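Local coordinates for arabinogalactan endo-1,4-beta-galactosidase (Ignisphaera aggregans, PDB 7OSK), which probably cleaves internal beta-1,4-galactosidic linkages of galactans, this chain being the hyperthermostable, calcium-binding family 53 glycoside hydrolase domain of a longer protein, at residues P99-E102 with Q103-Y107; N111-L114 with P115-T118; M117-F120 with A121-K125; S261-P264 with Y265-T269; A362-K365 with T366-N370. All coordinates share one frame; numbering follows the deposited sequence.

Contact 1. Residues P99-E102 with Q103-Y107; sequences PYDE and QGRPY
Tyr107 lays one face of its ring over the peptide between Pro99 and Tyr100, with Tyr107 CD2 3.7 Å from Pro99 C. A broad flat aromatic suits this place, since it can cover the peptide. Tyr107 N donates to Pro99 O at 2.8 Å, holding the backbone beside the ring. Next along this small hairpin-like loop, Asp101 N donates to Arg105 O at 2.9 Å, and a single bridge joins Tyr100 to Pro106. On the other side of the loop the Tyr100 ring meets Pro106, Tyr100 CD2 lying 3.8 Å from Pro106 CB.

The tip is a type I turn from Asp101 to Gly104, closed by Gly104 N on Asp101 O. Gly104 has a positive phi (84°), natural for glycine. With CG held between its own N and carbonyl carbon (chi1 55°), Asp101 folds its carboxylate back over the turn. Asp101 OD1 accepts Arg105 N at 2.8 Å, on its syn side but 34° out of the carboxylate plane, and Gln103 N more weakly. One carboxylate oxygen thus takes N-H groups from the turn and from the returning arm. Asp101 OD2 stands above one guanidinium face of Arg105, a long charge contact of 3.9 Å to NH2 at which no N-H points.

The loop lies at the surface, between strand 90-95 and helix 114-126 of the beta/alpha barrel, where the Tyr107 ring also meets Trp140 edge-to-face.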
loop_
_atom_site.group_PDB
_atom_site.type_symbol
_atom_site.label_atom_id
_atom_site.label_comp_id
_atom_site.label_asym_id
_atom_site.label_seq_id
_atom_site.Cartn_x
_atom_site.Cartn_y
_atom_site.Cartn_z
ATOM N N PRO A 99 -17.148 1.645 4.397
ATOM C CA PRO A 99 -16.927 3.004 3.891
ATOM C C PRO A 99 -18.204 3.664 3.360
ATOM O O PRO A 99 -18.192 4.313 2.314
ATOM C CB PRO A 99 -15.897 2.789 2.777
ATOM C CG PRO A 99 -16.178 1.422 2.276
ATOM C CD PRO A 99 -16.613 0.625 3.475
ATOM N N TYR A 100 -19.294 3.496 4.100
ATOM C CA TYR A 100 -20.583 4.085 3.759
ATOM C C TYR A 100 -21.188 4.686 5.019
ATOM O O TYR A 100 -20.841 4.267 6.119
ATOM C CB TYR A 100 -21.524 3.033 3.166
ATOM C CG TYR A 100 -20.915 2.222 2.046
ATOM C CD1 TYR A 100 -20.148 1.097 2.317
ATOM C CD2 TYR A 100 -21.112 2.575 0.717
ATOM C CE1 TYR A 100 -19.591 0.353 1.300
ATOM C CE2 TYR A 100 -20.559 1.835 -0.308
ATOM C CZ TYR A 100 -19.800 0.724 -0.010
ATOM O OH TYR A 100 -19.244 -0.018 -1.025
ATOM N N ASP A 101 -22.082 5.659 4.870
ATOM C CA ASP A 101 -22.759 6.240 6.028
ATOM C C ASP A 101 -24.088 5.526 6.267
ATOM O O ASP A 101 -24.416 4.567 5.569
ATOM C CB ASP A 101 -22.970 7.751 5.851
ATOM C CG ASP A 101 -23.701 8.105 4.568
ATOM O OD1 ASP A 101 -24.458 7.263 4.038
ATOM O OD2 ASP A 101 -23.519 9.247 4.092
ATOM N N GLU A 102 -24.847 5.995 7.254
ATOM C CA GLU A 102 -26.089 5.336 7.647
ATOM C C GLU A 102 -27.171 5.452 6.574
ATOM O O GLU A 102 -28.194 4.765 6.635
ATOM C CB GLU A 102 -26.596 5.916 8.971
ATOM C CG GLU A 102 -26.898 7.407 8.934
ATOM C CD GLU A 102 -26.803 8.058 10.303
ATOM O OE1 GLU A 102 -25.773 7.867 10.987
ATOM O OE2 GLU A 102 -27.757 8.764 10.695
ATOM N N GLN A 103 -26.935 6.314 5.590
ATOM C CA GLN A 103 -27.865 6.496 4.479
ATOM C C GLN A 103 -27.421 5.702 3.250
ATOM O O GLN A 103 -28.008 5.825 2.176
ATOM C CB GLN A 103 -27.986 7.980 4.131
ATOM C CG GLN A 103 -28.428 8.855 5.304
ATOM C CD GLN A 103 -27.661 10.170 5.401
ATOM O OE1 GLN A 103 -26.948 10.567 4.477
ATOM N NE2 GLN A 103 -27.805 10.851 6.534
ATOM N N GLY A 104 -26.378 4.895 3.412
ATOM C CA GLY A 104 -25.891 4.047 2.337
ATOM C C GLY A 104 -24.951 4.742 1.369
ATOM O O GLY A 104 -24.406 4.100 0.472
ATOM N N ARG A 105 -24.757 6.048 1.540
ATOM C CA ARG A 105 -23.893 6.808 0.642
ATOM C C ARG A 105 -22.417 6.502 0.909
ATOM O O ARG A 105 -21.999 6.445 2.063
ATOM C CB ARG A 105 -24.147 8.311 0.787
ATOM C CG ARG A 105 -25.578 8.732 0.512
ATOM C CD ARG A 105 -25.648 10.169 0.009
ATOM N NE ARG A 105 -25.024 11.121 0.930
ATOM C CZ ARG A 105 -25.654 11.728 1.932
ATOM N NH1 ARG A 105 -26.936 11.487 2.169
ATOM N NH2 ARG A 105 -24.996 12.579 2.708
ATOM N N PRO A 106 -21.620 6.311 -0.158
ATOM C CA PRO A 106 -20.199 5.973 0.005
ATOM C C PRO A 106 -19.329 7.155 0.439
ATOM O O PRO A 106 -19.607 8.294 0.072
ATOM C CB PRO A 106 -19.795 5.500 -1.393
ATOM C CG PRO A 106 -20.700 6.233 -2.307
ATOM C CD PRO A 106 -22.010 6.358 -1.580
ATOM N N TYR A 107 -18.280 6.871 1.206
ATOM C CA TYR A 107 -17.352 7.900 1.668
ATOM C C TYR A 107 -16.470 8.412 0.531
ATOM O O TYR A 107 -16.172 9.606 0.454
ATOM C CB TYR A 107 -16.468 7.357 2.800
ATOM C CG TYR A 107 -17.168 7.152 4.132
ATOM C CD1 TYR A 107 -18.429 7.685 4.377
ATOM C CD2 TYR A 107 -16.556 6.434 5.152
ATOM C CE1 TYR A 107 -19.061 7.502 5.594
ATOM C CE2 TYR A 107 -17.181 6.244 6.371
ATOM C CZ TYR A 107 -18.432 6.781 6.587
ATOM O OH TYR A 107 -19.055 6.596 7.800
#

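Contact 2. Residues N111-L114 with P115-T118; sequences NCDL and PRMT
Arg116 reaches back along the chain to hold the carbonyl oxygen of Asn111 with two nitrogens. Its CG lies opposite the backbone N (chi1 163°), the next bond continues outward, and a bend further along turns the guanidinium toward the preceding loop. Arg116 NE donates to Asn111 O at 2.8 Å and its NH2 to the same atom at 3.2 Å. The acceptor lies in the guanidinium plane, a side-on grip that fixes the rotation of the group. Arginine fits because it combines this reach with several donors, and NH1 remains to form a salt bridge with Glu64.

Asp113 occupies the N-cap of helix 114-126, the helix that follows strand 90-95 in the beta/alpha barrel. Its chi1 of 64° swings OD1 toward the opening turn, where it accepts weakly from Arg116 N at 3.4 Å. The same oxygen stands over a face of the guanidinium, near enough only for a long charge contact. Asp113 OD2 lies beside the ring of Pro115, 3.5 Å from its CD, and also has a weak hydrogen bond with Tyr100 OH. Proline is at home in a first helical turn, where its missing N-H costs no bond.

Leu114 O accepts two bonds from Thr118, which approach from opposite faces of its carbonyl plane: the backbone N at 2.9 Å and OG1 at 2.6 Å. Met117 curls so that its SD meets Cys112 CB at 3.7 Å, while the unbranched chain also touches Leu93 and Val95 of strand 90-95.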
loop_
_atom_site.group_PDB
_atom_site.type_symbol
_atom_site.label_atom_id
_atom_site.label_comp_id
_atom_site.label_asym_id
_atom_site.label_seq_id
_atom_site.Cartn_x
_atom_site.Cartn_y
_atom_site.Cartn_z
ATOM N N ASN A 111 -13.764 3.695 -2.273
ATOM C CA ASN A 111 -14.832 2.896 -1.674
ATOM C C ASN A 111 -14.425 1.431 -1.565
ATOM O O ASN A 111 -15.067 0.547 -2.136
ATOM C CB ASN A 111 -16.111 3.039 -2.491
ATOM C CG ASN A 111 -16.604 4.467 -2.536
ATOM O OD1 ASN A 111 -16.512 5.190 -1.547
ATOM N ND2 ASN A 111 -17.116 4.887 -3.689
ATOM N N CYS A 112 -13.357 1.193 -0.813
ATOM C CA CYS A 112 -12.674 -0.092 -0.819
ATOM C C CYS A 112 -13.234 -1.087 0.196
ATOM O O CYS A 112 -12.516 -1.543 1.085
ATOM C CB CYS A 112 -11.185 0.128 -0.555
ATOM S SG CYS A 112 -10.430 1.322 -1.678
ATOM N N ASP A 113 -14.510 -1.433 0.059
ATOM C CA ASP A 113 -15.113 -2.431 0.934
ATOM C C ASP A 113 -14.716 -3.829 0.466
ATOM O O ASP A 113 -14.175 -3.995 -0.627
ATOM C CB ASP A 113 -16.638 -2.279 0.978
ATOM C CG ASP A 113 -17.295 -2.534 -0.365
ATOM O OD1 ASP A 113 -16.596 -2.460 -1.393
ATOM O OD2 ASP A 113 -18.516 -2.803 -0.388
ATOM N N LEU A 114 -14.991 -4.827 1.299
ATOM C CA LEU A 114 -14.501 -6.183 1.065
ATOM C C LEU A 114 -15.038 -6.810 -0.228
ATOM O O LEU A 114 -14.281 -7.450 -0.956
ATOM C CB LEU A 114 -14.850 -7.072 2.263
ATOM C CG LEU A 114 -14.280 -8.491 2.257
ATOM C CD1 LEU A 114 -12.768 -8.465 2.435
ATOM C CD2 LEU A 114 -14.942 -9.329 3.344
ATOM N N PRO A 115 -16.342 -6.638 -0.521
ATOM C CA PRO A 115 -16.859 -7.221 -1.766
ATOM C C PRO A 115 -16.199 -6.669 -3.033
ATOM O O PRO A 115 -15.888 -7.454 -3.929
ATOM C CB PRO A 115 -18.347 -6.854 -1.732
ATOM C CG PRO A 115 -18.658 -6.680 -0.296
ATOM C CD PRO A 115 -17.428 -6.071 0.300
ATOM N N ARG A 116 -15.994 -5.355 -3.109
ATOM C CA ARG A 116 -15.393 -4.748 -4.298
ATOM C C ARG A 116 -13.902 -5.054 -4.396
ATOM O O ARG A 116 -13.378 -5.266 -5.488
ATOM C CB ARG A 116 -15.611 -3.231 -4.303
ATOM C CG ARG A 116 -14.686 -2.478 -5.253
ATOM C CD ARG A 116 -15.258 -1.135 -5.704
ATOM N NE ARG A 116 -15.987 -0.435 -4.647
ATOM C CZ ARG A 116 -17.301 -0.213 -4.640
ATOM N NH1 ARG A 116 -18.077 -0.626 -5.636
ATOM N NH2 ARG A 116 -17.848 0.436 -3.621
ATOM N N MET A 117 -13.220 -5.074 -3.256
ATOM C CA MET A 117 -11.788 -5.342 -3.232
ATOM C C MET A 117 -11.489 -6.806 -3.522
ATOM O O MET A 117 -10.485 -7.125 -4.155
ATOM C CB MET A 117 -11.195 -4.951 -1.879
ATOM C CG MET A 117 -11.138 -3.453 -1.638
ATOM S SD MET A 117 -10.046 -2.597 -2.791
ATOM C CE MET A 117 -11.218 -2.024 -4.022
ATOM N N THR A 118 -12.359 -7.694 -3.057
ATOM C CA THR A 118 -12.155 -9.126 -3.239
ATOM C C THR A 118 -12.329 -9.527 -4.702
ATOM O O THR A 118 -11.651 -10.434 -5.189
ATOM C CB THR A 118 -13.127 -9.945 -2.361
ATOM O OG1 THR A 118 -12.874 -9.666 -0.977
ATOM C CG2 THR A 118 -12.961 -11.441 -2.605
#

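Contact 3. Residues M117-F120 with A121-K125; sequences MTDF and AAKAK
Asp119 and Lys123, four residues apart and so one turn on along helix 114-126, close a salt bridge. Lys123 NZ donates to Asp119 OD2 at 3.0 Å and meets the syn lone pair of that oxygen. The aspartate has CG anti to the backbone N (chi1 175°), while the lysine chain is extended beyond CG and runs back across the turn to reach it. On the way Lys123 CG lies 3.3 Å from Asp119 O.

That carbonyl takes only a weak helical bond, from Lys123 N at 3.4 Å. Its neighbours are gripped more firmly: Met117 O accepts Ala121 N at 3.1 Å, Thr118 O accepts Ala122 N at 2.9 Å, and Phe120 O accepts Ala124 N at 2.9 Å. Every backbone carbonyl from Met117 to Phe120 thus has an amide donor one turn on.

Small alanines suit the buried side of this helix in the beta-alpha-beta unit, where Ala121 touches Leu93 and Ala124 touches Ile91 of strand 90-95. Phe120 supplies bulk on the same side, lying against Leu93 and against Leu80 of helix 79-85. The chemistry is therefore divided: the carbonyls of Met117 to Phe120 are met within the helix, that of Asp119 weakly, apolar groups face the barrel, and the charged pair sits at the exposed surface, where solvent would probably weaken its attraction.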
loop_
_atom_site.group_PDB
_atom_site.type_symbol
_atom_site.label_atom_id
_atom_site.label_comp_id
_atom_site.label_asym_id
_atom_site.label_seq_id
_atom_site.Cartn_x
_atom_site.Cartn_y
_atom_site.Cartn_z
ATOM N N MET A 117 -13.220 -5.074 -3.256
ATOM C CA MET A 117 -11.788 -5.342 -3.232
ATOM C C MET A 117 -11.489 -6.806 -3.522
ATOM O O MET A 117 -10.485 -7.125 -4.155
ATOM C CB MET A 117 -11.195 -4.951 -1.879
ATOM C CG MET A 117 -11.138 -3.453 -1.638
ATOM S SD MET A 117 -10.046 -2.597 -2.791
ATOM C CE MET A 117 -11.218 -2.024 -4.022
ATOM N N THR A 118 -12.359 -7.694 -3.057
ATOM C CA THR A 118 -12.155 -9.126 -3.239
ATOM C C THR A 118 -12.329 -9.527 -4.702
ATOM O O THR A 118 -11.651 -10.434 -5.189
ATOM C CB THR A 118 -13.127 -9.945 -2.361
ATOM O OG1 THR A 118 -12.874 -9.666 -0.977
ATOM C CG2 THR A 118 -12.961 -11.441 -2.605
ATOM N N ASP A 119 -13.236 -8.853 -5.401
ATOM C CA ASP A 119 -13.497 -9.170 -6.799
ATOM C C ASP A 119 -12.284 -8.854 -7.663
ATOM O O ASP A 119 -12.007 -9.556 -8.633
ATOM C CB ASP A 119 -14.714 -8.404 -7.320
ATOM C CG ASP A 119 -14.935 -8.615 -8.806
ATOM O OD1 ASP A 119 -15.481 -9.674 -9.184
ATOM O OD2 ASP A 119 -14.554 -7.725 -9.597
ATOM N N PHE A 120 -11.565 -7.796 -7.309
ATOM C CA PHE A 120 -10.378 -7.406 -8.059
ATOM C C PHE A 120 -9.213 -8.330 -7.724
ATOM O O PHE A 120 -8.478 -8.765 -8.611
ATOM C CB PHE A 120 -10.004 -5.954 -7.760
ATOM C CG PHE A 120 -8.956 -5.402 -8.682
ATOM C CD1 PHE A 120 -9.286 -5.009 -9.968
ATOM C CD2 PHE A 120 -7.643 -5.278 -8.267
ATOM C CE1 PHE A 120 -8.329 -4.502 -10.821
ATOM C CE2 PHE A 120 -6.681 -4.771 -9.118
ATOM C CZ PHE A 120 -7.024 -4.383 -10.394
ATOM N N ALA A 121 -9.053 -8.623 -6.438
ATOM C CA ALA A 121 -7.988 -9.504 -5.975
ATOM C C ALA A 121 -8.148 -10.896 -6.572
ATOM O O ALA A 121 -7.164 -11.584 -6.837
ATOM C CB ALA A 121 -7.979 -9.574 -4.457
ATOM N N ALA A 122 -9.396 -11.305 -6.778
ATOM C CA ALA A 122 -9.691 -12.604 -7.371
ATOM C C ALA A 122 -9.213 -12.651 -8.817
ATOM O O ALA A 122 -8.601 -13.629 -9.248
ATOM C CB ALA A 122 -11.183 -12.898 -7.296
ATOM N N LYS A 123 -9.494 -11.585 -9.559
ATOM C CA LYS A 123 -9.102 -11.498 -10.959
ATOM C C LYS A 123 -7.589 -11.383 -11.092
ATOM O O LYS A 123 -6.998 -11.915 -12.033
ATOM C CB LYS A 123 -9.788 -10.307 -11.631
ATOM C CG LYS A 123 -11.296 -10.461 -11.757
ATOM C CD LYS A 123 -11.953 -9.175 -12.232
ATOM C CE LYS A 123 -13.470 -9.292 -12.230
ATOM N NZ LYS A 123 -14.124 -8.002 -12.584
ATOM N N ALA A 124 -6.966 -10.687 -10.145
ATOM C CA ALA A 124 -5.518 -10.516 -10.140
ATOM C C ALA A 124 -4.811 -11.841 -9.879
ATOM O O ALA A 124 -3.869 -12.201 -10.587
ATOM C CB ALA A 124 -5.111 -9.489 -9.102
ATOM N N LYS A 125 -5.268 -12.566 -8.860
ATOM C CA LYS A 125 -4.667 -13.846 -8.511
ATOM C C LYS A 125 -4.909 -14.857 -9.627
ATOM O O LYS A 125 -4.130 -15.790 -9.816
ATOM C CB LYS A 125 -5.227 -14.368 -7.187
ATOM C CG LYS A 125 -4.280 -15.317 -6.456
ATOM C CD LYS A 125 -4.871 -15.830 -5.150
ATOM C CE LYS A 125 -5.990 -16.834 -5.395
ATOM N NZ LYS A 125 -6.578 -17.355 -4.125
#

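Contact 4. Residues S261-P264 with Y265-T269; sequences SFYP and YWHGT
Similar first torsions in Tyr263 (chi1 -61°) and His267 (chi1 -64°) set each ring opposite its own carbonyl carbon, and the two side chains run side by side. His267 thereby presents ND1 to the main chain, accepting Tyr263 N at 3.1 Å in an almost straight bond, the donor being somewhat tilted from the ring plane. Histidine suits the spot because ND1 can accept a main-chain N-H.

Tyr263 O is gripped twice, by Trp266 N and by His267 N, both at 2.8 Å, and the two bonds close a short, weakly bonded helical turn. Beside it Tyr263, Tyr265 and Trp266 form an aromatic cluster. Trp266 meets Tyr263 in an offset edge-to-face pair, its edge toward the Tyr263 face and Trp266 CE3 lying 3.7 Å from Tyr263 CD2, while Tyr263 CB sits over the face of Tyr265 in a CH-pi contact. The two phenols are tied outside the turn, Tyr263 OH to Glu292 and Tyr265 OH to Gln375. Gly268 then leaves helical angles with a positive phi, a place suited to glycine.

The turn follows strand 257-261 of the barrel and leads into helix 270-283, with Phe262 and Pro264 packed against Leu334 and Phe330 of helix 324-342.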
loop_
_atom_site.group_PDB
_atom_site.type_symbol
_atom_site.label_atom_id
_atom_site.label_comp_id
_atom_site.label_asym_id
_atom_site.label_seq_id
_atom_site.Cartn_x
_atom_site.Cartn_y
_atom_site.Cartn_z
ATOM N N SER A 261 6.425 2.805 4.587
ATOM C CA SER A 261 5.900 3.857 3.724
ATOM C C SER A 261 6.988 4.891 3.516
ATOM O O SER A 261 7.327 5.623 4.442
ATOM C CB SER A 261 4.658 4.521 4.325
ATOM O OG SER A 261 3.559 3.633 4.358
ATOM N N PHE A 262 7.542 4.942 2.308
ATOM C CA PHE A 262 8.583 5.914 1.999
ATOM C C PHE A 262 8.198 6.834 0.847
ATOM O O PHE A 262 8.266 6.456 -0.323
ATOM C CB PHE A 262 9.902 5.221 1.670
ATOM C CG PHE A 262 11.024 6.183 1.406
ATOM C CD1 PHE A 262 11.461 7.038 2.401
ATOM C CD2 PHE A 262 11.626 6.250 0.162
ATOM C CE1 PHE A 262 12.484 7.933 2.166
ATOM C CE2 PHE A 262 12.652 7.146 -0.076
ATOM C CZ PHE A 262 13.079 7.989 0.928
ATOM N N TYR A 263 7.782 8.043 1.209
ATOM C CA TYR A 263 7.605 9.138 0.268
ATOM C C TYR A 263 8.756 10.123 0.479
ATOM O O TYR A 263 8.805 10.795 1.512
ATOM C CB TYR A 263 6.255 9.827 0.473
ATOM C CG TYR A 263 5.067 8.914 0.258
ATOM C CD1 TYR A 263 4.644 8.581 -1.023
ATOM C CD2 TYR A 263 4.366 8.385 1.336
ATOM C CE1 TYR A 263 3.563 7.750 -1.224
ATOM C CE2 TYR A 263 3.282 7.553 1.145
ATOM C CZ TYR A 263 2.884 7.240 -0.136
ATOM O OH TYR A 263 1.803 6.411 -0.325
ATOM N N PRO A 264 9.697 10.199 -0.483
ATOM C CA PRO A 264 10.912 11.007 -0.296
ATOM C C PRO A 264 10.639 12.458 0.090
ATOM O O PRO A 264 11.401 13.048 0.857
ATOM C CB PRO A 264 11.591 10.944 -1.669
ATOM C CG PRO A 264 11.057 9.731 -2.312
ATOM C CD PRO A 264 9.653 9.593 -1.826
ATOM N N TYR A 265 9.557 13.020 -0.441
ATOM C CA TYR A 265 9.213 14.419 -0.195
ATOM C C TYR A 265 8.614 14.631 1.197
ATOM O O TYR A 265 8.225 15.746 1.547
ATOM C CB TYR A 265 8.239 14.927 -1.269
ATOM C CG TYR A 265 7.118 13.967 -1.625
ATOM C CD1 TYR A 265 5.978 13.866 -0.835
ATOM C CD2 TYR A 265 7.199 13.166 -2.757
ATOM C CE1 TYR A 265 4.952 12.993 -1.165
ATOM C CE2 TYR A 265 6.182 12.292 -3.092
ATOM C CZ TYR A 265 5.062 12.211 -2.295
ATOM O OH TYR A 265 4.052 11.341 -2.632
ATOM N N TRP A 266 8.550 13.561 1.985
ATOM C CA TRP A 266 7.992 13.612 3.333
ATOM C C TRP A 266 8.933 13.004 4.360
ATOM O O TRP A 266 9.111 13.548 5.447
ATOM C CB TRP A 266 6.657 12.865 3.390
ATOM C CG TRP A 266 5.470 13.643 2.927
ATOM C CD1 TRP A 266 5.363 14.998 2.812
ATOM C CD2 TRP A 266 4.207 13.106 2.521
ATOM N NE1 TRP A 266 4.112 15.337 2.357
ATOM C CE2 TRP A 266 3.384 14.193 2.170
ATOM C CE3 TRP A 266 3.693 11.810 2.418
ATOM C CZ2 TRP A 266 2.075 14.024 1.725
ATOM C CZ3 TRP A 266 2.394 11.644 1.974
ATOM C CH2 TRP A 266 1.600 12.745 1.632
ATOM N N HIS A 267 9.531 11.873 4.005
ATOM C CA HIS A 267 10.180 11.010 4.984
ATOM C C HIS A 267 11.704 11.082 4.956
ATOM O O HIS A 267 12.356 10.723 5.936
ATOM C CB HIS A 267 9.713 9.570 4.766
ATOM C CG HIS A 267 8.247 9.375 5.008
ATOM N ND1 HIS A 267 7.462 8.566 4.218
ATOM C CD2 HIS A 267 7.426 9.887 5.956
ATOM C CE1 HIS A 267 6.219 8.588 4.665
ATOM N NE2 HIS A 267 6.170 9.381 5.720
ATOM N N GLY A 268 12.272 11.546 3.848
ATOM C CA GLY A 268 13.703 11.787 3.783
ATOM C C GLY A 268 14.355 11.464 2.453
ATOM O O GLY A 268 13.684 11.201 1.454
ATOM N N THR A 269 15.683 11.485 2.452
ATOM C CA THR A 269 16.467 11.236 1.250
ATOM C C THR A 269 16.630 9.744 0.999
ATOM O O THR A 269 16.227 8.918 1.819
ATOM C CB THR A 269 17.864 11.876 1.350
ATOM O OG1 THR A 269 18.596 11.271 2.426
ATOM C CG2 THR A 269 17.750 13.375 1.589
#

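Contact 5. Residues A362-K365 with T366-N370; sequences AGWK and TGEGN. With CA (calcium ion), chain C.
Trp364 NE1 donates to Glu368 OE1 at 2.8 Å, the bond lying in the indole plane but meeting the carboxylate from above its own plane. The two flat groups are turned 75° from each other. Trp364 is placed for this by a chi1 of 82°, which holds its ring between backbone N and carbonyl carbon, and by Lys365, whose CB covers the centre of one indole face. Glu368 is long enough to run beside the ring and reach its N-H. Its other oxygen, Glu368 OE2, lies 4.1 Å from Lys365 NZ, beyond a salt bridge and probably a mild attraction.

Below the side chains the backbone folds back on itself. Trp364 N donates to Gly369 O at 2.8 Å, and Glu368 N closes a type II turn onto Lys365 O at 3.1 Å. Gly367 takes the third place of that turn with a positive phi (96°), the usual position for glycine. Gly363 suits its place because, lacking a side chain, it lets its CA approach Glu368 O to 3.4 Å in a CA-H...O contact.

Beyond the turn a water bridges Ala362 O and Asn370 ND2. Asn370 O binds the calcium ion at 2.3 Å, with Asp301, Asp303, His305, Asn307 and Glu373 completing the site. Asn370 OD1 accepts Trp372 N, and ND2 is held by Trp356 O as well as the water, consistent with a well-positioned ligand carbonyl. Hydrogen bonds, water and metal together tie this segment of the long loop to the calcium site.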
loop_
_atom_site.group_PDB
_atom_site.type_symbol
_atom_site.label_atom_id
_atom_site.label_comp_id
_atom_site.label_asym_id
_atom_site.label_seq_id
_atom_site.Cartn_x
_atom_site.Cartn_y
_atom_site.Cartn_z
ATOM N N ALA A 362 -14.326 9.592 -8.939
ATOM C CA ALA A 362 -13.237 8.797 -8.376
ATOM C C ALA A 362 -12.227 9.676 -7.644
ATOM O O ALA A 362 -11.019 9.487 -7.772
ATOM C CB ALA A 362 -12.543 8.004 -9.472
ATOM N N GLY A 363 -12.728 10.643 -6.883
ATOM C CA GLY A 363 -11.869 11.507 -6.096
ATOM C C GLY A 363 -11.433 10.834 -4.810
ATOM O O GLY A 363 -11.742 9.665 -4.574
ATOM N N TRP A 364 -10.712 11.575 -3.976
ATOM C CA TRP A 364 -10.238 11.059 -2.695
ATOM C C TRP A 364 -11.371 11.017 -1.677
ATOM O O TRP A 364 -11.247 10.413 -0.610
ATOM C CB TRP A 364 -9.101 11.926 -2.160
ATOM C CG TRP A 364 -9.590 13.150 -1.450
ATOM C CD1 TRP A 364 -10.041 14.306 -2.018
ATOM C CD2 TRP A 364 -9.683 13.338 -0.034
ATOM N NE1 TRP A 364 -10.409 15.202 -1.043
ATOM C CE2 TRP A 364 -10.198 14.631 0.184
ATOM C CE3 TRP A 364 -9.378 12.538 1.071
ATOM C CZ2 TRP A 364 -10.413 15.140 1.459
ATOM C CZ3 TRP A 364 -9.594 13.049 2.335
ATOM C CH2 TRP A 364 -10.106 14.335 2.516
ATOM N N LYS A 365 -12.475 11.670 -2.019
ATOM C CA LYS A 365 -13.605 11.821 -1.119
ATOM C C LYS A 365 -14.855 12.032 -1.957
ATOM O O LYS A 365 -14.776 12.559 -3.066
ATOM C CB LYS A 365 -13.376 13.000 -0.168
ATOM C CG LYS A 365 -14.427 13.175 0.913
ATOM C CD LYS A 365 -14.080 14.349 1.817
ATOM C CE LYS A 365 -15.095 14.515 2.936
ATOM N NZ LYS A 365 -14.722 15.607 3.875
ATOM N N THR A 366 -16.003 11.611 -1.442
ATOM C CA THR A 366 -17.264 11.853 -2.125
ATOM C C THR A 366 -17.469 13.354 -2.305
ATOM O O THR A 366 -17.481 14.112 -1.332
ATOM C CB THR A 366 -18.451 11.252 -1.351
ATOM O OG1 THR A 366 -18.343 9.823 -1.347
ATOM C CG2 THR A 366 -19.779 11.653 -1.987
ATOM N N GLY A 367 -17.617 13.776 -3.556
ATOM C CA GLY A 367 -17.845 15.174 -3.874
ATOM C C GLY A 367 -16.582 15.929 -4.246
ATOM O O GLY A 367 -16.644 16.917 -4.977
ATOM N N GLU A 368 -15.439 15.464 -3.748
ATOM C CA GLU A 368 -14.160 16.108 -4.040
ATOM C C GLU A 368 -13.396 15.320 -5.098
ATOM O O GLU A 368 -13.840 14.255 -5.530
ATOM C CB GLU A 368 -13.326 16.253 -2.767
ATOM C CG GLU A 368 -14.023 17.074 -1.691
ATOM C CD GLU A 368 -13.110 17.464 -0.544
ATOM O OE1 GLU A 368 -11.880 17.542 -0.748
ATOM O OE2 GLU A 368 -13.630 17.703 0.568
ATOM N N GLY A 369 -12.248 15.851 -5.510
ATOM C CA GLY A 369 -11.512 15.312 -6.640
ATOM C C GLY A 369 -10.248 14.554 -6.286
ATOM O O GLY A 369 -10.085 14.078 -5.163
ATOM N N ASN A 370 -9.354 14.446 -7.264
ATOM C CA ASN A 370 -8.118 13.684 -7.120
ATOM C C ASN A 370 -6.925 14.578 -6.772
ATOM O O ASN A 370 -6.662 15.550 -7.479
ATOM C CB ASN A 370 -7.825 12.923 -8.413
ATOM C CG ASN A 370 -6.839 11.789 -8.213
ATOM O OD1 ASN A 370 -6.056 11.788 -7.262
ATOM N ND2 ASN A 370 -6.871 10.814 -9.113
HETATM CA CA CA C . -5.871 16.899 -9.199
HETATM O O HOH W 1 -9.684 10.509 -9.935
#

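All five contacts belong to one eight-stranded beta/alpha barrel and follow one another along the chain. Contacts 1, 2 and 3 trace the passage from strand 90-95 through its hairpin-like surface loop into helix 114-126; contacts 2 and 3 share Met117 and Thr118, their centres about 9 Å apart. Contact 1 touches contact 2 through Tyr100 and Asp113. Contact 5, far later in the sequence, returns to contact 1, where Thr366 N meets Tyr107 O, the centres about 14 Å apart. Contact 4 stands apart, about 28 Å centre to centre from contact 2, across the chain's centre. Contacts 1 and 5 thus join loops from different parts of the chain, and contact 5 connects the first loop with the calcium site.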